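Local coordinates for protein putative polysaccharide binding proteins (DUF1812) (Bacteroides thetaiotaomicron VPI-5482, PDB 3GF8) that probably takes part in fimbrial assembly, as an outer-membrane lipoprotein of the FimB/Mfa2 family, at residues A83-Y89 with K118-W124; G161-L165 with L273-W277; D37-L41 with K53-G58; R221-V226 with F237-I242. Residues are numbered along the deposited sequence.

Contact 1: A83-Y89 with K118-W124; sequences AGARDSY and KRMETLW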
loop_
_atom_site.group_PDB
_atom_site.type_symbol
_atom_site.label_atom_id
_atom_site.label_comp_id
_atom_site.label_asym_id
_atom_site.label_seq_id
_atom_site.Cartn_x
_atom_site.Cartn_y
_atom_site.Cartn_z
ATOM N N ALA A 83 1.369 -11.126 -2.086
ATOM C CA ALA A 83 -0.004 -11.521 -2.286
ATOM C C ALA A 83 -0.685 -10.426 -3.099
ATOM O O ALA A 83 -0.398 -9.244 -2.930
ATOM C CB ALA A 83 -0.724 -11.761 -0.933
ATOM N N GLY A 84 -1.591 -10.854 -3.980
ATOM C CA GLY A 84 -2.251 -9.951 -4.906
ATOM C C GLY A 84 -1.484 -9.503 -6.150
ATOM O O GLY A 84 -2.073 -8.817 -6.965
ATOM N N ALA A 85 -0.197 -9.875 -6.316
ATOM C CA ALA A 85 0.618 -9.301 -7.402
ATOM C C ALA A 85 0.212 -9.918 -8.736
ATOM O O ALA A 85 0.281 -11.134 -8.920
ATOM C CB ALA A 85 2.138 -9.447 -7.155
ATOM N N ARG A 86 -0.256 -9.071 -9.644
ATOM C CA ARG A 86 -0.631 -9.504 -10.998
ATOM C C ARG A 86 0.016 -8.567 -12.001
ATOM O O ARG A 86 1.218 -8.305 -11.891
ATOM C CB ARG A 86 -2.147 -9.587 -11.136
ATOM C CG ARG A 86 -2.755 -10.646 -10.211
ATOM C CD ARG A 86 -4.258 -10.681 -10.392
ATOM N NE ARG A 86 -4.943 -11.555 -9.450
ATOM C CZ ARG A 86 -5.185 -12.841 -9.652
ATOM N NH1 ARG A 86 -4.791 -13.431 -10.768
ATOM N NH2 ARG A 86 -5.810 -13.549 -8.723
ATOM N N ASP A 87 -0.748 -8.007 -12.929
ATOM C CA ASP A 87 -0.154 -7.265 -14.036
ATOM C C ASP A 87 0.497 -5.945 -13.726
ATOM O O ASP A 87 1.248 -5.459 -14.552
ATOM C CB ASP A 87 -1.181 -7.020 -15.113
ATOM C CG ASP A 87 -1.583 -8.293 -15.799
ATOM O OD1 ASP A 87 -0.716 -9.194 -15.910
ATOM O OD2 ASP A 87 -2.762 -8.407 -16.214
ATOM N N SER A 88 0.240 -5.351 -12.572
ATOM C CA SER A 88 0.831 -4.048 -12.280
ATOM C C SER A 88 2.286 -4.109 -11.904
ATOM O O SER A 88 2.991 -3.085 -11.987
ATOM C CB SER A 88 0.081 -3.319 -11.182
ATOM O OG SER A 88 -1.270 -3.134 -11.548
ATOM N N TYR A 89 2.760 -5.295 -11.536
ATOM C CA TYR A 89 4.052 -5.397 -10.908
ATOM C C TYR A 89 4.933 -6.385 -11.640
ATOM O O TYR A 89 4.444 -7.405 -12.095
ATOM C CB TYR A 89 3.859 -5.868 -9.474
ATOM C CG TYR A 89 2.741 -5.174 -8.760
ATOM C CD1 TYR A 89 2.919 -3.902 -8.263
ATOM C CD2 TYR A 89 1.510 -5.779 -8.569
ATOM C CE1 TYR A 89 1.919 -3.229 -7.592
ATOM C CE2 TYR A 89 0.496 -5.114 -7.875
ATOM C CZ TYR A 89 0.712 -3.832 -7.386
ATOM O OH TYR A 89 -0.273 -3.098 -6.708
ATOM N N LYS A 118 -3.608 4.330 -13.010
ATOM C CA LYS A 118 -4.512 3.197 -12.973
ATOM C C LYS A 118 -4.788 2.823 -11.512
ATOM O O LYS A 118 -3.994 3.137 -10.627
ATOM C CB LYS A 118 -3.902 2.002 -13.712
ATOM C CG LYS A 118 -2.841 1.271 -12.908
ATOM C CD LYS A 118 -2.174 0.091 -13.674
ATOM C CE LYS A 118 -0.785 0.449 -14.217
ATOM N NZ LYS A 118 0.000 -0.757 -14.745
ATOM N N ARG A 119 -5.892 2.139 -11.252
ATOM C CA ARG A 119 -6.075 1.572 -9.934
ATOM C C ARG A 119 -5.344 0.246 -9.896
ATOM O O ARG A 119 -5.731 -0.643 -10.582
ATOM C CB ARG A 119 -7.546 1.388 -9.553
ATOM C CG ARG A 119 -7.669 0.820 -8.122
ATOM C CD ARG A 119 -9.075 0.839 -7.646
ATOM N NE ARG A 119 -9.905 -0.028 -8.474
ATOM C CZ ARG A 119 -11.244 -0.051 -8.486
ATOM N NH1 ARG A 119 -11.970 0.749 -7.705
ATOM N NH2 ARG A 119 -11.860 -0.898 -9.297
HETATM N N MSE A 120 -4.260 0.126 -9.128
HETATM C CA MSE A 120 -3.542 -1.148 -9.034
HETATM C C MSE A 120 -4.335 -2.199 -8.268
HETATM O O MSE A 120 -4.983 -1.879 -7.283
HETATM C CB MSE A 120 -2.231 -0.987 -8.303
HETATM C CG MSE A 120 -1.161 -0.447 -9.129
HETATM SE SE MSE A 120 -1.004 1.395 -8.732
HETATM C CE MSE A 120 0.093 1.147 -7.284
ATOM N N GLU A 121 -4.238 -3.454 -8.690
ATOM C CA GLU A 121 -4.687 -4.568 -7.848
ATOM C C GLU A 121 -3.902 -4.528 -6.529
ATOM O O GLU A 121 -2.667 -4.210 -6.494
ATOM C CB GLU A 121 -4.541 -5.914 -8.571
ATOM C CG GLU A 121 -3.112 -6.443 -8.728
ATOM C CD GLU A 121 -2.339 -5.909 -9.927
ATOM O OE1 GLU A 121 -2.766 -4.935 -10.561
ATOM O OE2 GLU A 121 -1.273 -6.486 -10.251
ATOM N N THR A 122 -4.632 -4.768 -5.448
ATOM C CA THR A 122 -4.129 -4.562 -4.108
ATOM C C THR A 122 -3.015 -5.552 -3.843
ATOM O O THR A 122 -3.108 -6.744 -4.215
ATOM C CB THR A 122 -5.233 -4.698 -3.066
ATOM O OG1 THR A 122 -6.160 -3.639 -3.277
ATOM C CG2 THR A 122 -4.674 -4.628 -1.620
ATOM N N LEU A 123 -1.949 -4.998 -3.256
ATOM C CA LEU A 123 -0.722 -5.703 -3.016
ATOM C C LEU A 123 -0.473 -5.873 -1.506
ATOM O O LEU A 123 -0.553 -4.888 -0.757
ATOM C CB LEU A 123 0.441 -4.922 -3.627
ATOM C CG LEU A 123 1.794 -5.608 -3.500
ATOM C CD1 LEU A 123 1.808 -6.863 -4.380
ATOM C CD2 LEU A 123 2.892 -4.627 -3.890
ATOM N N TRP A 124 -0.194 -7.111 -1.084
ATOM C CA TRP A 124 0.217 -7.391 0.306
ATOM C C TRP A 124 1.602 -8.021 0.364
ATOM O O TRP A 124 1.958 -8.848 -0.488
ATOM C CB TRP A 124 -0.756 -8.352 1.023
ATOM C CG TRP A 124 -2.141 -7.845 1.293
ATOM C CD1 TRP A 124 -2.595 -7.282 2.448
ATOM C CD2 TRP A 124 -3.275 -7.918 0.411
ATOM N NE1 TRP A 124 -3.937 -6.979 2.333
ATOM C CE2 TRP A 124 -4.376 -7.351 1.094
ATOM C CE3 TRP A 124 -3.464 -8.385 -0.892
ATOM C CZ2 TRP A 124 -5.645 -7.230 0.508
ATOM C CZ3 TRP A 124 -4.737 -8.272 -1.471
ATOM C CH2 TRP A 124 -5.806 -7.706 -0.760
#
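The two segments run antiparallel where Ala83 and Trp124 form a hydrogen-bonded pair: Ala83 N to Trp124 O and Trp124 N to Ala83 O are both 2.8 Å. Beyond this bridge they part, and 83-89 curves away through a type I turn from Arg86 to Tyr89. Gly84 has a positive phi, and any CB here would collide with Thr122 O, so glycine suits the place; its CA makes a CH...O contact of 3.4 Å to Thr122 O. The carboxylate of Glu121 fills the gap. Its OE2 accepts hydrogen bonds from Arg86 N (2.8 Å) and Ser88 N (3.0 Å), while Ser88 OG donates to Glu121 OE1 at 2.5 Å. A glutamate is long enough to reach these amides of the loop. Tyr89 returns toward the other segment, its OH donating to Glu121 O (2.6 Å), with Leu123 CD2 over one ring face and Met120 CB, of a selenomethionine, 4.2 Å from Tyr89 CZ. Arg86 leads away to salt bridges with Glu57 and Asp37. This is a loop held by the carboxylate of Glu121, where strand 75-83 leaves, and strand 124-133 enters, the large mixed sheet of this transthyretin-clan protein.

Contact 2: G161-L165 with L273-W277; sequences GSWTL and LSESW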
loop_
_atom_site.group_PDB
_atom_site.type_symbol
_atom_site.label_atom_id
_atom_site.label_comp_id
_atom_site.label_asym_id
_atom_site.label_seq_id
_atom_site.Cartn_x
_atom_site.Cartn_y
_atom_site.Cartn_z
ATOM N N GLY A 161 -17.068 28.501 2.287
ATOM C CA GLY A 161 -18.082 28.403 1.240
ATOM C C GLY A 161 -18.372 29.742 0.581
ATOM O O GLY A 161 -19.433 29.919 0.010
ATOM N N SER A 162 -17.431 30.682 0.654
ATOM C CA SER A 162 -17.640 32.032 0.135
ATOM C C SER A 162 -17.159 32.103 -1.305
ATOM O O SER A 162 -17.190 33.169 -1.944
ATOM C CB SER A 162 -16.871 33.037 0.969
ATOM O OG SER A 162 -15.485 32.896 0.726
ATOM N N TRP A 163 -16.691 30.962 -1.799
ATOM C CA TRP A 163 -16.252 30.823 -3.155
ATOM C C TRP A 163 -16.378 29.346 -3.454
ATOM O O TRP A 163 -16.299 28.540 -2.547
ATOM C CB TRP A 163 -14.811 31.318 -3.296
ATOM C CG TRP A 163 -13.793 30.581 -2.469
ATOM C CD1 TRP A 163 -13.545 30.745 -1.137
ATOM C CD2 TRP A 163 -12.869 29.582 -2.930
ATOM N NE1 TRP A 163 -12.522 29.901 -0.738
ATOM C CE2 TRP A 163 -12.090 29.182 -1.818
ATOM C CE3 TRP A 163 -12.617 29.001 -4.171
ATOM C CZ2 TRP A 163 -11.091 28.206 -1.905
ATOM C CZ3 TRP A 163 -11.616 28.041 -4.261
ATOM C CH2 TRP A 163 -10.856 27.659 -3.126
ATOM N N THR A 164 -16.620 28.991 -4.708
ATOM C CA THR A 164 -16.741 27.593 -5.086
ATOM C C THR A 164 -15.438 27.166 -5.679
ATOM O O THR A 164 -15.002 27.683 -6.716
ATOM C CB THR A 164 -17.820 27.313 -6.156
ATOM O OG1 THR A 164 -19.053 27.918 -5.759
ATOM C CG2 THR A 164 -18.006 25.761 -6.364
ATOM N N LEU A 165 -14.803 26.224 -5.005
ATOM C CA LEU A 165 -13.690 25.526 -5.587
ATOM C C LEU A 165 -14.280 24.594 -6.639
ATOM O O LEU A 165 -15.118 23.774 -6.315
ATOM C CB LEU A 165 -12.947 24.752 -4.496
ATOM C CG LEU A 165 -11.565 24.250 -4.882
ATOM C CD1 LEU A 165 -10.866 23.790 -3.603
ATOM C CD2 LEU A 165 -11.638 23.153 -5.980
ATOM N N LEU A 273 -10.317 24.718 2.291
ATOM C CA LEU A 273 -9.269 25.674 1.931
ATOM C C LEU A 273 -9.725 27.111 2.031
ATOM O O LEU A 273 -10.918 27.433 1.888
ATOM C CB LEU A 273 -8.824 25.435 0.510
ATOM C CG LEU A 273 -8.374 24.021 0.235
ATOM C CD1 LEU A 273 -8.500 23.765 -1.216
ATOM C CD2 LEU A 273 -6.944 23.918 0.702
ATOM N N SER A 274 -8.749 27.968 2.282
ATOM C CA SER A 274 -8.946 29.390 2.177
ATOM C C SER A 274 -8.969 29.756 0.686
ATOM O O SER A 274 -8.579 28.964 -0.189
ATOM C CB SER A 274 -7.821 30.144 2.889
ATOM O OG SER A 274 -6.605 30.109 2.153
ATOM N N GLU A 275 -9.388 30.977 0.429
ATOM C CA GLU A 275 -9.219 31.594 -0.892
ATOM C C GLU A 275 -7.795 31.598 -1.400
ATOM O O GLU A 275 -7.577 31.676 -2.587
ATOM C CB GLU A 275 -9.698 33.044 -0.862
ATOM C CG GLU A 275 -11.165 33.174 -0.597
ATOM C CD GLU A 275 -11.729 34.511 -1.064
ATOM O OE1 GLU A 275 -10.927 35.445 -1.351
ATOM O OE2 GLU A 275 -12.980 34.602 -1.150
ATOM N N SER A 276 -6.824 31.521 -0.512
ATOM C CA SER A 276 -5.450 31.572 -0.935
ATOM C C SER A 276 -4.815 30.184 -0.880
ATOM O O SER A 276 -3.618 30.073 -0.694
ATOM C CB SER A 276 -4.681 32.603 -0.077
ATOM O OG SER A 276 -4.904 32.392 1.306
ATOM N N TRP A 277 -5.618 29.133 -1.064
ATOM C CA TRP A 277 -5.120 27.746 -1.099
ATOM C C TRP A 277 -4.355 27.276 0.129
ATOM O O TRP A 277 -3.451 26.470 0.013
ATOM C CB TRP A 277 -4.282 27.508 -2.353
ATOM C CG TRP A 277 -5.151 27.427 -3.527
ATOM C CD1 TRP A 277 -5.561 28.449 -4.300
ATOM C CD2 TRP A 277 -5.804 26.259 -4.015
ATOM N NE1 TRP A 277 -6.434 27.997 -5.254
ATOM C CE2 TRP A 277 -6.586 26.649 -5.112
ATOM C CE3 TRP A 277 -5.791 24.918 -3.638
ATOM C CZ2 TRP A 277 -7.339 25.748 -5.859
ATOM C CZ3 TRP A 277 -6.549 24.019 -4.377
ATOM C CH2 TRP A 277 -7.303 24.440 -5.471
HETATM O O HOH W 1 -12.703 29.816 2.123
#
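Ser162 OG lies 3.6 Å from Glu275 OE2, but its hydrogen-bond partner is Thr160. Trp163, next in sequence, makes the main contact. Glu275 lies over one face of its indole, with CB over that face and Glu275 CG 3.4 Å from Trp163 CD1, so the aliphatic part of an exposed glutamate covers a flat apolar surface. The far end of the ring comes close to the backbone, with Trp163 CZ2 3.1 Å from Ser274 O. No direct hydrogen bond joins the segments; instead one water accepts from Trp163 NE1 (2.9 Å) and donates to Leu273 O (3.0 Å), a bridge that uses the one polar atom of the tryptophan side chain. Leu165 points toward the other segment: its CD1 meets Leu273 CD1 at 3.4 Å and Trp277 CH2 at 4.1 Å. Trp277 closes the type I turn from Ser274, with Trp277 N bonded to Ser274 O at 3.1 Å. The contact thus packs the loop between strands 139-158 and 170-176 against the turn joining strands 266-273 and 279-284, with Phe237 of strand 235-240 touching Leu273 and Trp277.

Contact 3: D37-L41 with K53-G58; sequences DKVEL and KQAEEG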
loop_
_atom_site.group_PDB
_atom_site.type_symbol
_atom_site.label_atom_id
_atom_site.label_comp_id
_atom_site.label_asym_id
_atom_site.label_seq_id
_atom_site.Cartn_x
_atom_site.Cartn_y
_atom_site.Cartn_z
ATOM N N ASP A 37 -6.990 -12.615 -3.037
ATOM C CA ASP A 37 -7.266 -13.688 -3.995
ATOM C C ASP A 37 -6.033 -14.272 -4.684
ATOM O O ASP A 37 -6.180 -15.047 -5.609
ATOM C CB ASP A 37 -8.309 -13.249 -5.030
ATOM C CG ASP A 37 -7.769 -12.316 -6.120
ATOM O OD1 ASP A 37 -6.540 -12.005 -6.245
ATOM O OD2 ASP A 37 -8.637 -11.900 -6.910
ATOM N N LYS A 38 -4.826 -13.938 -4.229
ATOM C CA LYS A 38 -3.631 -14.628 -4.747
ATOM C C LYS A 38 -2.513 -14.490 -3.752
ATOM O O LYS A 38 -2.259 -13.399 -3.223
ATOM C CB LYS A 38 -3.218 -14.051 -6.110
ATOM C CG LYS A 38 -1.863 -14.593 -6.669
ATOM C CD LYS A 38 -1.467 -13.930 -8.000
ATOM C CE LYS A 38 -0.144 -14.450 -8.501
ATOM N NZ LYS A 38 0.341 -13.732 -9.709
ATOM N N VAL A 39 -1.843 -15.603 -3.480
ATOM C CA VAL A 39 -0.663 -15.596 -2.627
ATOM C C VAL A 39 0.445 -16.257 -3.426
ATOM O O VAL A 39 0.182 -17.187 -4.201
ATOM C CB VAL A 39 -0.933 -16.297 -1.298
ATOM C CG1 VAL A 39 -1.918 -15.493 -0.461
ATOM C CG2 VAL A 39 -1.517 -17.749 -1.525
ATOM N N GLU A 40 1.677 -15.768 -3.265
ATOM C CA GLU A 40 2.807 -16.421 -3.858
ATOM C C GLU A 40 3.897 -16.513 -2.805
ATOM O O GLU A 40 4.460 -15.494 -2.366
ATOM C CB GLU A 40 3.251 -15.683 -5.103
ATOM C CG GLU A 40 4.424 -16.359 -5.880
ATOM C CD GLU A 40 4.656 -15.714 -7.266
ATOM O OE1 GLU A 40 5.173 -14.561 -7.362
ATOM O OE2 GLU A 40 4.283 -16.354 -8.259
ATOM N N LEU A 41 4.153 -17.748 -2.378
ATOM C CA LEU A 41 5.107 -18.041 -1.299
ATOM C C LEU A 41 6.495 -18.249 -1.910
ATOM O O LEU A 41 6.645 -19.003 -2.861
ATOM C CB LEU A 41 4.693 -19.312 -0.540
ATOM C CG LEU A 41 5.447 -19.636 0.762
ATOM C CD1 LEU A 41 4.986 -18.759 1.892
ATOM C CD2 LEU A 41 5.309 -21.116 1.137
ATOM N N LYS A 53 9.175 -20.916 -5.695
ATOM C CA LYS A 53 7.992 -20.161 -5.272
ATOM C C LYS A 53 6.783 -21.002 -5.559
ATOM O O LYS A 53 6.881 -21.965 -6.315
ATOM C CB LYS A 53 7.906 -18.784 -5.940
ATOM C CG LYS A 53 7.825 -18.775 -7.467
ATOM C CD LYS A 53 7.941 -17.354 -7.979
ATOM C CE LYS A 53 7.686 -17.216 -9.485
ATOM N NZ LYS A 53 6.281 -17.581 -9.783
ATOM N N GLN A 54 5.657 -20.668 -4.924
ATOM C CA GLN A 54 4.422 -21.411 -5.095
ATOM C C GLN A 54 3.256 -20.426 -5.009
ATOM O O GLN A 54 3.135 -19.677 -4.026
ATOM C CB GLN A 54 4.316 -22.496 -4.040
ATOM C CG GLN A 54 3.022 -23.274 -4.001
ATOM C CD GLN A 54 3.130 -24.534 -3.109
ATOM O OE1 GLN A 54 4.224 -24.966 -2.744
ATOM N NE2 GLN A 54 1.995 -25.130 -2.782
ATOM N N ALA A 55 2.426 -20.455 -6.049
ATOM C CA ALA A 55 1.346 -19.506 -6.259
ATOM C C ALA A 55 0.028 -20.235 -6.214
ATOM O O ALA A 55 -0.128 -21.312 -6.769
ATOM C CB ALA A 55 1.499 -18.789 -7.620
ATOM N N GLU A 56 -0.936 -19.659 -5.525
ATOM C CA GLU A 56 -2.294 -20.164 -5.607
ATOM C C GLU A 56 -3.168 -18.944 -5.548
ATOM O O GLU A 56 -2.775 -17.905 -4.966
ATOM C CB GLU A 56 -2.547 -21.112 -4.448
ATOM C CG GLU A 56 -3.811 -21.952 -4.614
ATOM C CD GLU A 56 -3.846 -23.157 -3.682
ATOM O OE1 GLU A 56 -2.960 -23.248 -2.776
ATOM O OE2 GLU A 56 -4.760 -24.004 -3.872
ATOM N N GLU A 57 -4.320 -19.063 -6.180
ATOM C CA GLU A 57 -5.236 -17.974 -6.346
ATOM C C GLU A 57 -6.618 -18.524 -6.637
ATOM O O GLU A 57 -6.759 -19.680 -6.997
ATOM C CB GLU A 57 -4.779 -17.106 -7.494
ATOM C CG GLU A 57 -4.868 -17.768 -8.845
ATOM C CD GLU A 57 -4.656 -16.762 -9.961
ATOM O OE1 GLU A 57 -3.503 -16.466 -10.272
ATOM O OE2 GLU A 57 -5.644 -16.239 -10.494
ATOM N N GLY A 58 -7.640 -17.698 -6.456
ATOM C CA GLY A 58 -9.022 -18.124 -6.700
ATOM C C GLY A 58 -9.801 -18.521 -5.453
ATOM O O GLY A 58 -9.492 -18.109 -4.303
HETATM O O HOH W 2 -1.688 -14.712 -11.556
#
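Lys38 extends its side chain alongside Glu57, Lys38 CB to Glu57 CB 3.7 Å; the two are a non-hydrogen-bonded pair, Lys38 CA to Glu57 CA 4.0 Å. A water joins the tips, accepting from Lys38 NZ (2.9 Å) and donating to Glu57 OE1 (2.8 Å); Lys38 NZ also bonds Ala85 O, and Glu57 has a salt bridge with Arg86. On the same face Glu40 reaches over small Ala55, with OE2 3.8 Å from Ala55 CB, to a salt bridge with Lys53 (Glu40 OE2 to Lys53 NZ, 2.8 Å), while its OE1 bonds Tyr42. Lys38, Glu57 and Lys53 suit an accessible face, and small Ala55 lets buried Glu40 reach partners for its charge. Val39 and Leu41 point to the other, where they pack on Met68, Phe20 and Val18; across from them, on that same face, Glu56 and Gln54 have polar partners in Tyr66 and Glu69. The backbone ladder is regular: Val39 N to Glu56 O is 2.9 Å, Glu56 N to Val39 O 3.0 Å, Leu41 N to Gln54 O 2.7 Å and Gln54 N to Leu41 O 2.8 Å. Gly58 N extends it to Asp37 O (3.1 Å), at backbone angles that a side chain would strain. The axes of strands 38-41 and 53-57 approach to 4.4 Å at 169°, a classic antiparallel beta hairpin at the edge of the large mixed sheet.

Contact 4: R221-V226 with F237-I242; sequences RKTRLV and FDINLI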
loop_
_atom_site.group_PDB
_atom_site.type_symbol
_atom_site.label_atom_id
_atom_site.label_comp_id
_atom_site.label_asym_id
_atom_site.label_seq_id
_atom_site.Cartn_x
_atom_site.Cartn_y
_atom_site.Cartn_z
ATOM N N ARG A 221 9.094 9.379 4.987
ATOM C CA ARG A 221 9.052 10.041 3.671
ATOM C C ARG A 221 8.282 11.347 3.692
ATOM O O ARG A 221 7.585 11.638 4.664
ATOM C CB ARG A 221 8.467 9.097 2.618
ATOM C CG ARG A 221 9.417 7.956 2.273
ATOM C CD ARG A 221 10.227 8.270 1.097
ATOM N NE ARG A 221 11.271 7.268 0.856
ATOM C CZ ARG A 221 11.690 6.873 -0.347
ATOM N NH1 ARG A 221 11.123 7.310 -1.467
ATOM N NH2 ARG A 221 12.662 5.983 -0.443
ATOM N N LYS A 222 8.409 12.141 2.626
ATOM C CA LYS A 222 7.719 13.424 2.537
ATOM C C LYS A 222 6.807 13.469 1.329
ATOM O O LYS A 222 6.709 14.502 0.646
ATOM C CB LYS A 222 8.710 14.578 2.483
ATOM C CG LYS A 222 9.550 14.779 3.760
ATOM C CD LYS A 222 10.688 15.736 3.462
ATOM C CE LYS A 222 11.255 16.403 4.719
ATOM N NZ LYS A 222 12.184 15.488 5.443
ATOM N N THR A 223 6.097 12.360 1.118
ATOM C CA THR A 223 5.181 12.170 -0.002
ATOM C C THR A 223 4.270 13.357 -0.175
ATOM O O THR A 223 3.610 13.801 0.756
ATOM C CB THR A 223 4.346 10.909 0.229
ATOM O OG1 THR A 223 5.245 9.809 0.416
ATOM C CG2 THR A 223 3.397 10.649 -0.955
ATOM N N ARG A 224 4.240 13.873 -1.383
ATOM C CA ARG A 224 3.575 15.133 -1.662
ATOM C C ARG A 224 2.236 14.981 -2.326
ATOM O O ARG A 224 2.113 14.153 -3.218
ATOM C CB ARG A 224 4.439 15.957 -2.629
ATOM C CG ARG A 224 5.726 16.486 -2.002
ATOM C CD ARG A 224 6.193 17.717 -2.735
ATOM N NE ARG A 224 6.841 17.356 -3.976
ATOM C CZ ARG A 224 6.877 18.089 -5.085
ATOM N NH1 ARG A 224 6.259 19.255 -5.178
ATOM N NH2 ARG A 224 7.534 17.617 -6.140
ATOM N N LEU A 225 1.264 15.833 -1.949
ATOM C CA LEU A 225 0.047 16.017 -2.737
ATOM C C LEU A 225 0.198 17.379 -3.393
ATOM O O LEU A 225 0.378 18.389 -2.706
ATOM C CB LEU A 225 -1.218 15.965 -1.875
ATOM C CG LEU A 225 -2.538 16.387 -2.547
ATOM C CD1 LEU A 225 -2.926 15.401 -3.686
ATOM C CD2 LEU A 225 -3.691 16.514 -1.534
ATOM N N VAL A 226 0.144 17.402 -4.720
ATOM C CA VAL A 226 0.358 18.612 -5.516
ATOM C C VAL A 226 -0.796 18.810 -6.497
ATOM O O VAL A 226 -1.131 17.920 -7.283
ATOM C CB VAL A 226 1.659 18.536 -6.343
ATOM C CG1 VAL A 226 1.899 19.874 -7.112
ATOM C CG2 VAL A 226 2.856 18.171 -5.459
ATOM N N PHE A 237 -1.131 24.159 -4.743
ATOM C CA PHE A 237 -1.199 23.415 -3.483
ATOM C C PHE A 237 -0.123 22.335 -3.508
ATOM O O PHE A 237 -0.004 21.565 -4.462
ATOM C CB PHE A 237 -2.576 22.789 -3.317
ATOM C CG PHE A 237 -2.934 22.376 -1.890
ATOM C CD1 PHE A 237 -3.067 23.318 -0.884
ATOM C CD2 PHE A 237 -3.238 21.052 -1.592
ATOM C CE1 PHE A 237 -3.461 22.938 0.403
ATOM C CE2 PHE A 237 -3.637 20.666 -0.300
ATOM C CZ PHE A 237 -3.736 21.601 0.688
ATOM N N ASP A 238 0.665 22.281 -2.444
ATOM C CA ASP A 238 1.805 21.405 -2.410
ATOM C C ASP A 238 2.123 21.082 -0.975
ATOM O O ASP A 238 2.853 21.822 -0.345
ATOM C CB ASP A 238 3.001 22.053 -3.109
ATOM C CG ASP A 238 4.140 21.063 -3.338
ATOM O OD1 ASP A 238 4.094 19.937 -2.798
ATOM O OD2 ASP A 238 5.094 21.408 -4.058
ATOM N N ILE A 239 1.579 19.963 -0.481
ATOM C CA ILE A 239 1.704 19.623 0.926
ATOM C C ILE A 239 2.352 18.265 1.131
ATOM O O ILE A 239 2.508 17.444 0.196
ATOM C CB ILE A 239 0.357 19.784 1.712
ATOM C CG1 ILE A 239 -0.777 18.901 1.165
ATOM C CG2 ILE A 239 -0.112 21.229 1.624
ATOM C CD1 ILE A 239 -0.852 17.526 1.742
ATOM N N ASN A 240 2.790 18.052 2.363
ATOM C CA ASN A 240 3.449 16.820 2.738
ATOM C C ASN A 240 2.360 15.979 3.347
ATOM O O ASN A 240 1.911 16.203 4.476
ATOM C CB ASN A 240 4.603 17.111 3.699
ATOM C CG ASN A 240 5.259 15.861 4.227
ATOM O OD1 ASN A 240 4.708 14.771 4.152
ATOM N ND2 ASN A 240 6.447 16.019 4.786
ATOM N N LEU A 241 1.877 15.041 2.544
ATOM C CA LEU A 241 0.787 14.208 2.921
ATOM C C LEU A 241 1.161 13.358 4.134
ATOM O O LEU A 241 0.328 13.111 5.016
ATOM C CB LEU A 241 0.428 13.308 1.730
ATOM C CG LEU A 241 -0.786 12.410 1.895
ATOM C CD1 LEU A 241 -2.006 13.262 2.131
ATOM C CD2 LEU A 241 -0.958 11.484 0.659
ATOM N N ILE A 242 2.396 12.867 4.177
ATOM C CA ILE A 242 2.781 12.044 5.320
ATOM C C ILE A 242 2.658 12.876 6.594
ATOM O O ILE A 242 2.186 12.410 7.629
ATOM C CB ILE A 242 4.219 11.547 5.246
ATOM C CG1 ILE A 242 4.447 10.687 3.987
ATOM C CG2 ILE A 242 4.557 10.790 6.572
ATOM C CD1 ILE A 242 3.489 9.464 3.809
HETATM O O HOH W 3 7.581 13.901 6.136
#
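Arg224 and Asp238 form a salt bridge across the strand pair, Arg224 NH1 to Asp238 OD2 at 2.7 Å, though both hydrogen bonds within it are weak; Asp238 is shared with Arg235. In the backbone, Leu225 N to Ile239 O and Ile239 N to Leu225 O are both 3.0 Å, and Leu241 N bonds Thr223 O at 2.8 Å just as the second strand becomes a helix. Asn240 is the N-cap, its OD1 accepting from Asp243 N, a role asparagine fits well; its ND2 donates to a water (2.8 Å) that in turn donates to Arg221 O (2.7 Å). Leu225 faces the apolar side with Ile239, CB to Ile239 CD1 4.0 Å, and its CD2 meets the edge of the Phe237 ring at CE2, 4.3 Å. Ile242 CG1 packs 3.3 Å from Arg221 O. The hairpin borders strand 170-176 through strand 224-229, while Leu225, Phe237 and Leu241 cover strands 139-158 and 266-273.

From the N terminus, contact 3 comes first, closing the short loop of the hairpin 38-44/50-57. Contact 1 follows in series, closing a loop with 28 residues between its segments 83-89 and 118-124. It touches contact 3 through Gly84 and Lys38, and together they tie the part of the large sheet holding strands 38-44, 75-83 and 124-133. Contact 2 then spans 107 residues from 161-165 to 273-277, and the hairpin of contact 4 is nested inside that loop. These two meet at Phe237, bringing loops that follow strands 139-158 and 266-273 against the sheet with 224-229 and 235-240. Contacts 2 and 3 lie on opposite sides of the chain's centre, their centres about 48 Å apart, while strand 139-158 runs between the two regions.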